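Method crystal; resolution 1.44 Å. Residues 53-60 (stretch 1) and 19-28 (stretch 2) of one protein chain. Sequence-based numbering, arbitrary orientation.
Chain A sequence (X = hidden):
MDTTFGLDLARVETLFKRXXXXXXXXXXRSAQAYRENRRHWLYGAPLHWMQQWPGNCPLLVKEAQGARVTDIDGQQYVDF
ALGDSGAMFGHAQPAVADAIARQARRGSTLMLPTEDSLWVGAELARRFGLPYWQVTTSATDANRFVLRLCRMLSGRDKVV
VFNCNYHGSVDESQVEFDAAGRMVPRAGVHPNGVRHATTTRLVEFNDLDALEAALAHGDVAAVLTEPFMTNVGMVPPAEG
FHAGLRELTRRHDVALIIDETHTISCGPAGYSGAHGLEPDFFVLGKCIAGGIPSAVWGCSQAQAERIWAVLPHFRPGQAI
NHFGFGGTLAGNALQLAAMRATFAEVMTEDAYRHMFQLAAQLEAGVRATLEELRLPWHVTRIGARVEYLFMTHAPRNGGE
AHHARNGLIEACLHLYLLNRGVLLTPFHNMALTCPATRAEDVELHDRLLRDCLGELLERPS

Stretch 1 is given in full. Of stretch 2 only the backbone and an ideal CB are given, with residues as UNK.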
ATOM      1  N   TRP A  53      21.442   1.120  -4.691  1.00 13.88           N
ATOM      2  CA  TRP A  53      22.415   2.169  -4.422  1.00 14.13           C
ATOM      3  C   TRP A  53      23.763   1.751  -5.030  1.00 13.67           C
ATOM      4  O   TRP A  53      24.075   0.601  -5.141  1.00 17.38           O
ATOM      5  CB  TRP A  53      22.507   2.421  -2.933  1.00 14.96           C
ATOM      6  CG  TRP A  53      21.317   3.135  -2.325  1.00 12.52           C
ATOM      7  CD1 TRP A  53      20.182   2.546  -1.824  1.00 12.75           C
ATOM      8  CD2 TRP A  53      21.167   4.525  -2.080  1.00 12.63           C
ATOM      9  NE1 TRP A  53      19.319   3.491  -1.347  1.00 12.16           N
ATOM     10  CE2 TRP A  53      19.907   4.712  -1.467  1.00 12.37           C
ATOM     11  CE3 TRP A  53      21.985   5.653  -2.297  1.00 13.34           C
ATOM     12  CZ2 TRP A  53      19.463   5.956  -1.062  1.00 12.21           C
ATOM     13  CZ3 TRP A  53      21.513   6.899  -1.917  1.00 13.40           C
ATOM     14  CH2 TRP A  53      20.281   7.031  -1.297  1.00 13.37           C
ATOM     15  N   PRO A  54      24.619   2.716  -5.383  1.00 16.35           N
ATOM     16  CA  PRO A  54      25.885   2.327  -5.981  1.00 19.90           C
ATOM     17  C   PRO A  54      26.814   1.953  -4.764  1.00 21.81           C
ATOM     18  O   PRO A  54      26.565   2.323  -3.617  1.00 32.28           O
ATOM     19  CB  PRO A  54      26.286   3.581  -6.672  1.00 22.64           C
ATOM     20  CG  PRO A  54      25.805   4.656  -5.770  1.00 19.94           C
ATOM     21  CD  PRO A  54      24.452   4.169  -5.317  1.00 19.00           C
ATOM     22  N   GLY A  55      27.832   1.257  -4.976  1.00 29.48           N
ATOM     23  CA  GLY A  55      28.491   0.729  -3.805  1.00 25.74           C
ATOM     24  C   GLY A  55      28.042  -0.682  -3.609  1.00 21.71           C
ATOM     25  O   GLY A  55      27.025  -1.143  -4.138  1.00 24.17           O
ATOM     26  N   ASN A  56      28.791  -1.371  -2.807  1.00 20.71           N
ATOM     27  CA  ASN A  56      28.607  -2.791  -2.718  1.00 20.78           C
ATOM     28  C   ASN A  56      27.525  -3.217  -1.737  1.00 20.36           C
ATOM     29  O   ASN A  56      27.098  -4.365  -1.765  1.00 25.37           O
ATOM     30  CB  ASN A  56      29.953  -3.423  -2.459  1.00 24.24           C
ATOM     31  CG  ASN A  56      30.867  -3.367  -3.682  1.00 26.98           C
ATOM     32  OD1 ASN A  56      30.448  -3.687  -4.805  1.00 25.90           O
ATOM     33  ND2 ASN A  56      32.117  -2.974  -3.473  1.00 30.22           N
ATOM     34  N   CYS A  57      26.999  -2.278  -0.973  1.00 18.26           N
ATOM     35  CA  CYS A  57      25.813  -2.535  -0.142  1.00 16.86           C
ATOM     36  C   CYS A  57      25.112  -1.225   0.153  1.00 16.45           C
ATOM     37  O   CYS A  57      25.729  -0.158   0.062  1.00 17.34           O
ATOM     38  CB  CYS A  57      26.221  -3.176   1.199  1.00 18.34           C
ATOM     39  SG  CYS A  57      27.358  -2.163   2.197  1.00 19.24           S
ATOM     40  N   PRO A  58      23.805  -1.281   0.530  1.00 16.01           N
ATOM     41  CA  PRO A  58      23.166  -0.072   1.005  1.00 14.78           C
ATOM     42  C   PRO A  58      23.755   0.370   2.350  1.00 14.13           C
ATOM     43  O   PRO A  58      24.123  -0.458   3.202  1.00 14.71           O
ATOM     44  CB  PRO A  58      21.700  -0.471   1.200  1.00 15.22           C
ATOM     45  CG  PRO A  58      21.717  -1.922   1.315  1.00 15.87           C
ATOM     46  CD  PRO A  58      22.857  -2.419   0.495  1.00 16.63           C
ATOM     47  N   LEU A  59      23.842   1.686   2.528  1.00 13.22           N
ATOM     48  CA  LEU A  59      24.197   2.220   3.855  1.00 12.84           C
ATOM     49  C   LEU A  59      23.102   1.893   4.881  1.00 13.84           C
ATOM     50  O   LEU A  59      21.932   2.011   4.570  1.00 14.86           O
ATOM     51  CB  LEU A  59      24.364   3.720   3.766  1.00 13.44           C
ATOM     52  CG  LEU A  59      25.392   4.314   2.804  1.00 14.89           C
ATOM     53  CD1 LEU A  59      25.200   5.819   2.760  1.00 15.95           C
ATOM     54  CD2 LEU A  59      26.785   3.905   3.232  1.00 16.66           C
ATOM     55  N   LEU A  60      23.526   1.568   6.112  1.00 12.11           N
ATOM     56  CA  LEU A  60      22.593   1.552   7.250  1.00 13.33           C
ATOM     57  C   LEU A  60      22.633   2.931   7.921  1.00 13.60           C
ATOM     58  O   LEU A  60      23.696   3.464   8.253  1.00 13.36           O
ATOM     59  CB  LEU A  60      22.850   0.463   8.282  1.00 15.60           C
ATOM     60  CG  LEU A  60      22.097  -0.858   8.055  1.00 15.41           C
ATOM     61  CD1 LEU A  60      22.731  -1.522   6.827  1.00 17.39           C
ATOM     62  CD2 LEU A  60      22.155  -1.767   9.253  1.00 16.53           C
ATOM     63  N   UNK A  19      36.310   3.883  -6.713  1.00 20.48           N
ATOM     64  CA  UNK A  19      35.302   4.389  -5.769  1.00 19.60           C
ATOM     65  C   UNK A  19      34.589   3.224  -5.050  1.00 19.31           C
ATOM     66  O   UNK A  19      34.191   3.343  -3.892  1.00 18.77           O
ATOM     67  CB  UNK A  19      34.281   5.260  -6.503  1.00 19.60           C
ATOM     68  N   UNK A  20      34.459   2.081  -5.715  1.00 19.08           N
ATOM     69  CA  UNK A  20      33.912   0.889  -5.046  1.00 19.93           C
ATOM     70  C   UNK A  20      34.852   0.419  -3.928  1.00 21.07           C
ATOM     71  O   UNK A  20      34.384   0.070  -2.839  1.00 22.36           O
ATOM     72  CB  UNK A  20      33.690  -0.238  -6.057  1.00 19.93           C
ATOM     73  N   UNK A  21      36.164   0.453  -4.186  1.00 20.28           N
ATOM     74  CA  UNK A  21      37.122   0.129  -3.125  1.00 23.87           C
ATOM     75  C   UNK A  21      37.065   1.142  -1.982  1.00 22.60           C
ATOM     76  O   UNK A  21      37.008   0.742  -0.808  1.00 25.40           O
ATOM     77  CB  UNK A  21      38.540   0.071  -3.696  1.00 23.87           C
ATOM     78  N   UNK A  22      37.012   2.433  -2.330  1.00 23.72           N
ATOM     79  CA  UNK A  22      36.856   3.514  -1.340  1.00 23.45           C
ATOM     80  C   UNK A  22      35.565   3.301  -0.538  1.00 23.34           C
ATOM     81  O   UNK A  22      35.553   3.491   0.661  1.00 23.09           O
ATOM     82  CB  UNK A  22      36.838   4.881  -2.027  1.00 23.45           C
ATOM     83  N   UNK A  23      34.496   2.863  -1.201  1.00 20.22           N
ATOM     84  CA  UNK A  23      33.225   2.663  -0.515  1.00 19.46           C
ATOM     85  C   UNK A  23      33.383   1.558   0.575  1.00 20.99           C
ATOM     86  O   UNK A  23      32.895   1.692   1.711  1.00 19.90           O
ATOM     87  CB  UNK A  23      32.135   2.288  -1.521  1.00 19.46           C
ATOM     88  N   UNK A  24      34.052   0.477   0.206  1.00 21.64           N
ATOM     89  CA  UNK A  24      34.299  -0.620   1.154  1.00 22.14           C
ATOM     90  C   UNK A  24      35.122  -0.134   2.363  1.00 23.00           C
ATOM     91  O   UNK A  24      34.810  -0.469   3.516  1.00 25.84           O
ATOM     92  CB  UNK A  24      35.025  -1.770   0.453  1.00 22.14           C
ATOM     93  N   UNK A  25      36.153   0.654   2.093  1.00 23.08           N
ATOM     94  CA  UNK A  25      37.040   1.148   3.143  1.00 24.75           C
ATOM     95  C   UNK A  25      36.330   2.096   4.100  1.00 21.37           C
ATOM     96  O   UNK A  25      36.557   2.024   5.285  1.00 23.02           O
ATOM     97  CB  UNK A  25      38.246   1.853   2.520  1.00 24.75           C
ATOM     98  N   UNK A  26      35.473   2.955   3.566  1.00 20.11           N
ATOM     99  CA  UNK A  26      34.781   3.974   4.365  1.00 19.80           C
ATOM    100  C   UNK A  26      33.585   3.450   5.122  1.00 18.56           C
ATOM    101  O   UNK A  26      33.198   4.068   6.117  1.00 19.12           O
ATOM    102  CB  UNK A  26      34.328   5.122   3.461  1.00 19.80           C
ATOM    103  N   UNK A  27      32.970   2.353   4.656  1.00 17.52           N
ATOM    104  CA  UNK A  27      31.697   1.902   5.264  1.00 17.14           C
ATOM    105  C   UNK A  27      31.729   0.445   5.752  1.00 16.81           C
ATOM    106  O   UNK A  27      30.826  -0.333   5.434  1.00 16.09           O
ATOM    107  CB  UNK A  27      30.562   2.061   4.250  1.00 17.14           C
ATOM    108  N   UNK A  28      32.706   0.081   6.600  1.00 19.07           N
ATOM    109  CA  UNK A  28      32.816  -1.346   6.940  1.00 17.13           C
ATOM    110  C   UNK A  28      31.655  -1.914   7.766  1.00 18.13           C
ATOM    111  O   UNK A  28      31.290  -3.062   7.598  1.00 18.51           O
ATOM    112  CB  UNK A  28      34.118  -1.573   7.711  1.00 17.13           C
TER

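Stretch 2 runs as a helix from 19 to 26 alongside an irregular segment, and the CA-to-CB directions decide which positions can meet it. At position 19 the CB finds nothing of stretch 1 within reach, so the contact leaves the choice open; the residue is Glu 19.

Position 20 lies close to Gly 55, the CA atoms of the two being 5.6 Å apart. Its CB points sideways, 4.1 Å from Asn 56 ND2, so an aliphatic chain bending inward or a polar one answering the amide would both suit. It is Leu 20, whose CD2 reaches to 3.6 Å from Gly 55 CA and 3.8 Å from Asn 56 OD1.

Position 21 points away and position 22 is out of reach, so long polar chains fit as well as any. They are Arg 21 and Arg 22, the latter forming a salt bridge through NE to Glu 19 OE2 at 3.2 Å.

Position 23 points toward stretch 1, its CB 4.6 Å from Gly 55 CA. Ahead lie the bare glycine, the sulfur of Cys 57 and the methyls of Leu 59, a setting for a large apolar side chain, flat or branched. The residue is Phe 23. Gly 55 CA sits over one ring face, 4.0 Å from Phe 23 CG, in a CH-pi contact; a CB on Gly 55 would lie 2.9 Å from Phe 23 CE2, a clash. Cys 57 SG approaches the ring edge, 3.8 Å from Phe 23 CE1, and Leu 59 CD2 packs 3.9 Å from Phe 23 CE2.

At position 24 the CB again points sideways, 5.0 Å from Asn 56 ND2. That donor invites an acceptor, from Asp, Asn or perhaps a longer acid. Asp 24 provides it: Asn 56 ND2 donates to Asp 24 OD1 at 3.0 Å, almost linearly, and a water bridges the same ND2 to Asp 24 OD2.

Positions 25 and 26 are out of reach and unconstrained by this contact. Glu 25 OE2 forms a salt bridge with Arg 21 NH1, 3.2 Å long, one turn along the helix; Leu 26 makes no contact with stretch 1.

Position 27 leaves helical angles (phi/psi -125/54), yet its CB points toward stretch 1, 4.3 Å from Leu 59 CD2. An aliphatic or flat ring would suit. His 27 lays one ring face against that methyl, Leu 59 CD2 to His 27 CD2 being 3.5 Å, while His 27 ND1 donates to Phe 23 O at 2.7 Å.

Position 28 points away, and its phi of -67° is compatible with proline; it is Pro 28.

Stretch 2 19-28: ELRRFDELHP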
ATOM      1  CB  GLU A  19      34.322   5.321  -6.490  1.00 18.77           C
ATOM      2  CG  GLU A  19      34.965   6.641  -6.919  1.00 20.60           C
ATOM      3  CD  GLU A  19      35.494   7.446  -5.760  1.00 20.66           C
ATOM      4  OE1 GLU A  19      34.793   7.567  -4.755  1.00 22.72           O
ATOM      5  OE2 GLU A  19      36.629   7.971  -5.846  1.00 24.48           O
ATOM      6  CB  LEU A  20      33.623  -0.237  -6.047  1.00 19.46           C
ATOM      7  CG  LEU A  20      32.400  -0.053  -6.934  1.00 19.80           C
ATOM      8  CD1 LEU A  20      32.452  -1.050  -8.095  1.00 20.62           C
ATOM      9  CD2 LEU A  20      31.095  -0.170  -6.135  1.00 18.36           C
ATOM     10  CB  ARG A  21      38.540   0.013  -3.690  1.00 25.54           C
ATOM     11  CG  ARG A  21      39.562  -0.430  -2.690  1.00 34.17           C
ATOM     12  CD  ARG A  21      40.843  -0.899  -3.408  1.00 38.54           C
ATOM     13  NE  ARG A  21      41.391   0.066  -4.371  1.00 44.67           N
ATOM     14  CZ  ARG A  21      42.041   1.194  -4.050  1.00 52.77           C
ATOM     15  NH1 ARG A  21      42.248   1.543  -2.769  1.00 56.48           N
ATOM     16  NH2 ARG A  21      42.473   1.996  -5.028  1.00 54.90           N
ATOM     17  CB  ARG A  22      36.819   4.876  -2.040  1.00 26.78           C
ATOM     18  CG  ARG A  22      36.812   6.118  -1.164  1.00 32.95           C
ATOM     19  CD  ARG A  22      36.692   7.453  -1.964  1.00 32.15           C
ATOM     20  NE  ARG A  22      37.801   7.691  -2.833  1.00 42.51           N
ATOM     21  CZ  ARG A  22      38.999   8.139  -2.419  1.00 44.95           C
ATOM     22  NH1 ARG A  22      39.239   8.377  -1.126  1.00 58.77           N
ATOM     23  NH2 ARG A  22      39.972   8.324  -3.269  1.00 46.30           N
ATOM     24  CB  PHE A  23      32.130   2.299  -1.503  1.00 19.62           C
ATOM     25  CG  PHE A  23      30.849   1.956  -0.837  1.00 19.38           C
ATOM     26  CD1 PHE A  23      30.625   0.672  -0.347  1.00 20.43           C
ATOM     27  CD2 PHE A  23      29.896   2.935  -0.625  1.00 18.53           C
ATOM     28  CE1 PHE A  23      29.451   0.372   0.312  1.00 20.08           C
ATOM     29  CE2 PHE A  23      28.716   2.638   0.053  1.00 18.10           C
ATOM     30  CZ  PHE A  23      28.495   1.343   0.526  1.00 18.94           C
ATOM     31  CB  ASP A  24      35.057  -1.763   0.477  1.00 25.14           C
ATOM     32  CG  ASP A  24      34.297  -2.416  -0.677  1.00 27.62           C
ATOM     33  OD1 ASP A  24      33.059  -2.332  -0.704  1.00 27.25           O
ATOM     34  OD2 ASP A  24      34.979  -3.081  -1.542  1.00 31.74           O
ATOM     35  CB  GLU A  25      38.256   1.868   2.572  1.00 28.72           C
ATOM     36  CG  GLU A  25      39.234   1.024   1.798  1.00 36.74           C
ATOM     37  CD  GLU A  25      40.226   1.879   0.991  1.00 43.86           C
ATOM     38  OE1 GLU A  25      40.362   3.133   1.244  1.00 48.33           O
ATOM     39  OE2 GLU A  25      40.862   1.285   0.079  1.00 52.67           O
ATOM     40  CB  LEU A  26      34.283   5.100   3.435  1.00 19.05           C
ATOM     41  CG  LEU A  26      35.339   6.071   2.899  1.00 20.52           C
ATOM     42  CD1 LEU A  26      34.713   6.979   1.851  1.00 21.91           C
ATOM     43  CD2 LEU A  26      35.951   6.919   4.012  1.00 22.26           C
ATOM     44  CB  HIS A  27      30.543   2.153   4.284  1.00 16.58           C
ATOM     45  CG  HIS A  27      30.577   3.501   3.623  1.00 15.32           C
ATOM     46  ND1 HIS A  27      31.194   3.726   2.398  1.00 16.73           N
ATOM     47  CD2 HIS A  27      30.098   4.709   4.033  1.00 16.90           C
ATOM     48  CE1 HIS A  27      31.057   5.003   2.082  1.00 15.45           C
ATOM     49  NE2 HIS A  27      30.411   5.626   3.056  1.00 15.83           N
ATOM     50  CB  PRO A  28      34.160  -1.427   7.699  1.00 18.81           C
ATOM     51  CG  PRO A  28      34.350  -0.050   8.274  1.00 20.00           C
ATOM     52  CD  PRO A  28      33.796   0.862   7.189  1.00 19.03           C
TER
HETATM   53  O   HOH W   1      34.988  -3.212  -4.541  1.00 31.72           O
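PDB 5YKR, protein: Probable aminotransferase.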